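Local coordinates for putative uncharacterized protein (Mycobacterium tuberculosis, PDB 2Z99) that probably takes part in chromosome segregation and condensation during cell division, as the ScpB subunit of the bacterial SMC complex, at residues R95-V108 against R124-R138. Numbering follows the deposited sequence.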
loop_
_atom_site.group_PDB
_atom_site.type_symbol
_atom_site.label_atom_id
_atom_site.label_comp_id
_atom_site.label_asym_id
_atom_site.label_seq_id
_atom_site.Cartn_x
_atom_site.Cartn_y
_atom_site.Cartn_z
ATOM N N ARG A 95 -1.769 -20.475 -2.358
ATOM C CA ARG A 95 -2.351 -21.706 -1.849
ATOM C C ARG A 95 -2.458 -21.739 -0.339
ATOM O O ARG A 95 -1.455 -21.662 0.374
ATOM C CB ARG A 95 -1.545 -22.911 -2.337
ATOM C CG ARG A 95 -1.774 -23.221 -3.802
ATOM C CD ARG A 95 -0.835 -24.302 -4.308
ATOM N NE ARG A 95 -1.145 -24.662 -5.686
ATOM C CZ ARG A 95 -0.329 -25.352 -6.474
ATOM N NH1 ARG A 95 0.848 -25.751 -6.016
ATOM N NH2 ARG A 95 -0.698 -25.648 -7.711
ATOM N N THR A 96 -3.691 -21.857 0.140
ATOM C CA THR A 96 -3.959 -21.919 1.571
ATOM C C THR A 96 -3.525 -23.283 2.104
ATOM O O THR A 96 -3.270 -24.204 1.329
ATOM C CB THR A 96 -5.468 -21.695 1.855
ATOM O OG1 THR A 96 -6.249 -22.650 1.124
ATOM C CG2 THR A 96 -5.882 -20.291 1.425
ATOM N N LYS A 97 -3.430 -23.403 3.424
ATOM C CA LYS A 97 -3.023 -24.653 4.063
ATOM C C LYS A 97 -3.937 -25.815 3.658
ATOM O O LYS A 97 -4.991 -25.605 3.057
ATOM C CB LYS A 97 -3.033 -24.465 5.590
ATOM C CG LYS A 97 -2.826 -25.735 6.415
ATOM C CD LYS A 97 -1.492 -26.406 6.120
ATOM C CE LYS A 97 -1.355 -27.715 6.882
ATOM N NZ LYS A 97 -0.076 -28.394 6.557
ATOM N N LEU A 98 -3.525 -27.041 3.971
ATOM C CA LEU A 98 -4.326 -28.216 3.645
ATOM C C LEU A 98 -5.345 -28.493 4.745
ATOM O O LEU A 98 -5.017 -28.475 5.936
ATOM C CB LEU A 98 -3.438 -29.454 3.454
ATOM C CG LEU A 98 -2.719 -29.663 2.113
ATOM C CD1 LEU A 98 -1.882 -30.935 2.168
ATOM C CD2 LEU A 98 -3.740 -29.761 0.992
ATOM N N THR A 99 -6.584 -28.744 4.336
ATOM C CA THR A 99 -7.657 -29.040 5.272
ATOM C C THR A 99 -7.390 -30.409 5.884
ATOM O O THR A 99 -6.626 -31.200 5.337
ATOM C CB THR A 99 -9.017 -29.059 4.553
ATOM O OG1 THR A 99 -9.013 -30.080 3.546
ATOM C CG2 THR A 99 -9.284 -27.716 3.889
ATOM N N ARG A 100 -8.006 -30.690 7.023
ATOM C CA ARG A 100 -7.797 -31.975 7.668
ATOM C C ARG A 100 -8.244 -33.113 6.754
ATOM O O ARG A 100 -7.636 -34.183 6.732
ATOM C CB ARG A 100 -8.554 -32.031 8.993
ATOM C CG ARG A 100 -8.359 -33.333 9.753
ATOM C CD ARG A 100 -8.848 -33.235 11.198
ATOM N NE ARG A 100 -7.955 -32.443 12.050
ATOM C CZ ARG A 100 -7.894 -31.112 12.065
ATOM N NH1 ARG A 100 -8.680 -30.389 11.274
ATOM N NH2 ARG A 100 -7.033 -30.500 12.871
ATOM N N ALA A 101 -9.305 -32.877 5.993
ATOM C CA ALA A 101 -9.800 -33.893 5.080
ATOM C C ALA A 101 -8.690 -34.245 4.097
ATOM O O ALA A 101 -8.452 -35.418 3.813
ATOM C CB ALA A 101 -11.023 -33.378 4.330
ATOM N N ALA A 102 -8.012 -33.219 3.587
ATOM C CA ALA A 102 -6.925 -33.410 2.633
ATOM C C ALA A 102 -5.775 -34.207 3.245
ATOM O O ALA A 102 -5.328 -35.188 2.665
ATOM C CB ALA A 102 -6.424 -32.066 2.146
ATOM N N LEU A 103 -5.289 -33.787 4.408
ATOM C CA LEU A 103 -4.199 -34.512 5.044
ATOM C C LEU A 103 -4.616 -35.966 5.234
ATOM O O LEU A 103 -3.836 -36.899 5.009
ATOM C CB LEU A 103 -3.843 -33.889 6.401
ATOM C CG LEU A 103 -3.030 -32.586 6.465
ATOM C CD1 LEU A 103 -2.096 -32.510 5.260
ATOM C CD2 LEU A 103 -3.951 -31.378 6.501
ATOM N N GLU A 104 -5.867 -36.143 5.641
ATOM C CA GLU A 104 -6.439 -37.456 5.867
ATOM C C GLU A 104 -6.239 -38.322 4.628
ATOM O O GLU A 104 -5.670 -39.404 4.703
ATOM C CB GLU A 104 -7.935 -37.322 6.140
ATOM C CG GLU A 104 -8.457 -38.155 7.297
ATOM C CD GLU A 104 -8.466 -37.391 8.610
ATOM O OE1 GLU A 104 -7.387 -37.263 9.231
ATOM O OE2 GLU A 104 -9.554 -36.910 9.009
ATOM N N THR A 105 -6.705 -37.842 3.482
ATOM C CA THR A 105 -6.577 -38.612 2.255
ATOM C C THR A 105 -5.142 -38.698 1.782
ATOM O O THR A 105 -4.777 -39.624 1.062
ATOM C CB THR A 105 -7.491 -38.054 1.117
ATOM O OG1 THR A 105 -6.781 -38.054 -0.124
ATOM C CG2 THR A 105 -7.956 -36.670 1.431
ATOM N N LEU A 106 -4.320 -37.744 2.192
ATOM C CA LEU A 106 -2.920 -37.773 1.797
ATOM C C LEU A 106 -2.319 -38.977 2.508
ATOM O O LEU A 106 -1.600 -39.772 1.907
ATOM C CB LEU A 106 -2.197 -36.501 2.247
ATOM C CG LEU A 106 -0.928 -36.069 1.502
ATOM C CD1 LEU A 106 -0.094 -35.243 2.456
ATOM C CD2 LEU A 106 -0.119 -37.260 1.010
ATOM N N ALA A 107 -2.639 -39.103 3.792
ATOM C CA ALA A 107 -2.147 -40.198 4.621
ATOM C C ALA A 107 -2.561 -41.548 4.055
ATOM O O ALA A 107 -1.788 -42.511 4.088
ATOM C CB ALA A 107 -2.665 -40.053 6.034
ATOM N N VAL A 108 -3.782 -41.624 3.538
ATOM C CA VAL A 108 -4.256 -42.868 2.972
ATOM C C VAL A 108 -3.344 -43.285 1.822
ATOM O O VAL A 108 -2.915 -44.433 1.756
ATOM C CB VAL A 108 -5.724 -42.734 2.481
ATOM C CG1 VAL A 108 -6.160 -44.001 1.756
ATOM C CG2 VAL A 108 -6.630 -42.485 3.659
ATOM N N ARG A 124 -11.943 -43.555 2.648
ATOM C CA ARG A 124 -12.327 -42.290 3.259
ATOM C C ARG A 124 -13.846 -42.247 3.456
ATOM O O ARG A 124 -14.360 -41.516 4.309
ATOM C CB ARG A 124 -11.901 -41.108 2.380
ATOM C CG ARG A 124 -10.406 -40.779 2.370
ATOM C CD ARG A 124 -9.978 -39.894 3.539
ATOM N NE ARG A 124 -10.800 -38.686 3.733
ATOM C CZ ARG A 124 -11.052 -37.762 2.802
ATOM N NH1 ARG A 124 -10.558 -37.883 1.577
ATOM N NH2 ARG A 124 -11.790 -36.699 3.096
ATOM N N GLY A 125 -14.553 -43.033 2.653
ATOM C CA GLY A 125 -15.999 -43.072 2.735
ATOM C C GLY A 125 -16.656 -41.878 2.077
ATOM O O GLY A 125 -17.765 -41.507 2.445
ATOM N N VAL A 126 -15.991 -41.279 1.097
ATOM C CA VAL A 126 -16.538 -40.111 0.411
ATOM C C VAL A 126 -15.828 -39.875 -0.922
ATOM O O VAL A 126 -14.774 -40.446 -1.175
ATOM C CB VAL A 126 -16.359 -38.821 1.259
ATOM C CG1 VAL A 126 -17.136 -38.908 2.561
ATOM C CG2 VAL A 126 -14.890 -38.614 1.561
ATOM N N ASN A 127 -16.405 -39.030 -1.770
ATOM C CA ASN A 127 -15.794 -38.700 -3.050
ATOM C C ASN A 127 -14.521 -37.906 -2.716
ATOM O O ASN A 127 -14.522 -37.091 -1.791
ATOM C CB ASN A 127 -16.749 -37.831 -3.867
ATOM C CG ASN A 127 -16.210 -37.510 -5.240
ATOM O OD1 ASN A 127 -16.347 -38.309 -6.168
ATOM N ND2 ASN A 127 -15.579 -36.344 -5.379
ATOM N N VAL A 128 -13.443 -38.122 -3.462
ATOM C CA VAL A 128 -12.194 -37.425 -3.170
ATOM C C VAL A 128 -11.552 -36.705 -4.346
ATOM O O VAL A 128 -10.370 -36.388 -4.298
ATOM C CB VAL A 128 -11.137 -38.403 -2.587
ATOM C CG1 VAL A 128 -11.603 -38.939 -1.250
ATOM C CG2 VAL A 128 -10.893 -39.549 -3.550
ATOM N N ASP A 129 -12.321 -36.419 -5.389
ATOM C CA ASP A 129 -11.764 -35.760 -6.568
ATOM C C ASP A 129 -11.153 -34.386 -6.308
ATOM O O ASP A 129 -10.079 -34.067 -6.831
ATOM C CB ASP A 129 -12.832 -35.645 -7.652
ATOM C CG ASP A 129 -13.464 -36.982 -7.980
ATOM O OD1 ASP A 129 -12.728 -37.992 -8.002
ATOM O OD2 ASP A 129 -14.693 -37.023 -8.214
ATOM N N ALA A 130 -11.837 -33.572 -5.509
ATOM C CA ALA A 130 -11.352 -32.233 -5.195
ATOM C C ALA A 130 -10.017 -32.303 -4.464
ATOM O O ALA A 130 -9.072 -31.592 -4.818
ATOM C CB ALA A 130 -12.381 -31.479 -4.350
ATOM N N VAL A 131 -9.941 -33.162 -3.451
ATOM C CA VAL A 131 -8.718 -33.315 -2.682
ATOM C C VAL A 131 -7.629 -34.010 -3.490
ATOM O O VAL A 131 -6.447 -33.717 -3.326
ATOM C CB VAL A 131 -8.969 -34.111 -1.387
ATOM C CG1 VAL A 131 -7.659 -34.421 -0.712
ATOM C CG2 VAL A 131 -9.841 -33.307 -0.452
ATOM N N MET A 132 -8.016 -34.946 -4.347
ATOM C CA MET A 132 -7.033 -35.643 -5.173
ATOM C C MET A 132 -6.381 -34.608 -6.075
ATOM O O MET A 132 -5.162 -34.526 -6.173
ATOM C CB MET A 132 -7.700 -36.717 -6.034
ATOM C CG MET A 132 -8.016 -38.005 -5.294
ATOM S SD MET A 132 -6.557 -38.743 -4.529
ATOM C CE MET A 132 -5.991 -39.822 -5.812
ATOM N N ARG A 133 -7.225 -33.815 -6.720
ATOM C CA ARG A 133 -6.784 -32.759 -7.614
ATOM C C ARG A 133 -5.755 -31.857 -6.941
ATOM O O ARG A 133 -4.634 -31.724 -7.433
ATOM C CB ARG A 133 -7.979 -31.918 -8.037
ATOM C CG ARG A 133 -7.704 -30.931 -9.148
ATOM C CD ARG A 133 -8.835 -29.920 -9.253
ATOM N NE ARG A 133 -10.140 -30.567 -9.183
ATOM C CZ ARG A 133 -11.261 -29.938 -8.840
ATOM N NH1 ARG A 133 -11.236 -28.644 -8.541
ATOM N NH2 ARG A 133 -12.405 -30.606 -8.776
ATOM N N THR A 134 -6.122 -31.235 -5.820
ATOM C CA THR A 134 -5.186 -30.338 -5.158
ATOM C C THR A 134 -3.910 -31.082 -4.774
ATOM O O THR A 134 -2.814 -30.593 -5.016
ATOM C CB THR A 134 -5.803 -29.640 -3.901
ATOM O OG1 THR A 134 -5.998 -30.597 -2.857
ATOM C CG2 THR A 134 -7.134 -28.991 -4.239
ATOM N N LEU A 135 -4.043 -32.269 -4.192
ATOM C CA LEU A 135 -2.866 -33.048 -3.822
ATOM C C LEU A 135 -1.976 -33.262 -5.036
ATOM O O LEU A 135 -0.753 -33.272 -4.918
ATOM C CB LEU A 135 -3.263 -34.406 -3.254
ATOM C CG LEU A 135 -3.793 -34.450 -1.829
ATOM C CD1 LEU A 135 -4.046 -35.889 -1.455
ATOM C CD2 LEU A 135 -2.787 -33.830 -0.885
ATOM N N LEU A 136 -2.595 -33.446 -6.200
ATOM C CA LEU A 136 -1.846 -33.649 -7.434
ATOM C C LEU A 136 -1.159 -32.359 -7.876
ATOM O O LEU A 136 0.052 -32.340 -8.100
ATOM C CB LEU A 136 -2.770 -34.133 -8.550
ATOM C CG LEU A 136 -3.372 -35.531 -8.397
ATOM C CD1 LEU A 136 -4.318 -35.793 -9.551
ATOM C CD2 LEU A 136 -2.268 -36.574 -8.349
ATOM N N ALA A 137 -1.938 -31.288 -7.998
ATOM C CA ALA A 137 -1.410 -29.996 -8.414
ATOM C C ALA A 137 -0.282 -29.521 -7.503
ATOM O O ALA A 137 0.666 -28.888 -7.964
ATOM C CB ALA A 137 -2.519 -28.971 -8.437
ATOM N N ARG A 138 -0.382 -29.823 -6.211
ATOM C CA ARG A 138 0.655 -29.419 -5.267
ATOM C C ARG A 138 1.821 -30.399 -5.262
ATOM O O ARG A 138 2.730 -30.275 -4.434
ATOM C CB ARG A 138 0.102 -29.322 -3.849
ATOM C CG ARG A 138 -1.005 -28.324 -3.678
ATOM C CD ARG A 138 -1.327 -28.161 -2.213
ATOM N NE ARG A 138 -2.423 -27.223 -2.020
ATOM C CZ ARG A 138 -2.666 -26.595 -0.876
ATOM N NH1 ARG A 138 -1.880 -26.810 0.173
ATOM N NH2 ARG A 138 -3.695 -25.761 -0.779
#
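L135 and V131, one turn apart on helix 129-137, meet L106 and A102 of helix 100-108 at the apolar centre. The two helix segments cross at -75° with their axes 9.7 Å apart, and the small A102 permits its CA to come within 5.6 Å of the CA of V131. L135 runs obliquely across L106, its CD2 3.8 Å from L106 CG, while V131 sets CG1 against A102 CB at 3.9 Å. L135 CD1 lies beside T105 OG1, a hydroxyl oxygen buried with no polar partner in the model. Beyond L135 and L106, I141 of strand 141-146 touches both side chains, so the two leucines face the strand beneath the helix pair, consistent with the core of a winged-helix domain.

At one end R124 enters as a knob among A101, E104, T105 and V108. Bends at chi2 and chi3 fold its chain back over helix 100-108, where A101 CB approaches R124 NH2 at 3.6 Å; V126 CG2, from its own segment, lies off centre over one guanidinium face.

At the other end R138 is extended from CG to NE and delivers its guanidinium to the carbonyl of T96. NH2 donates to T96 O at 2.7 Å, with an N-H...O angle of 147°, and NH1 adds a weak second bond to the same oxygen. L98 CD2 lies over one face of this group, toward its rim, 3.6 Å above the plane, and R95 CB lies over the opposite face, likewise off centre. R95 runs the other way alongside, its guanidinium plane 12° from that of R138 yet lying over R138 CG, not over the other guanidinium. The chemistry thus implies an apolar crossing bordered by two arginines, of which R138 hydrogen-bonds across it, tying the peptide before helix 100-108 to the end of helix 129-137.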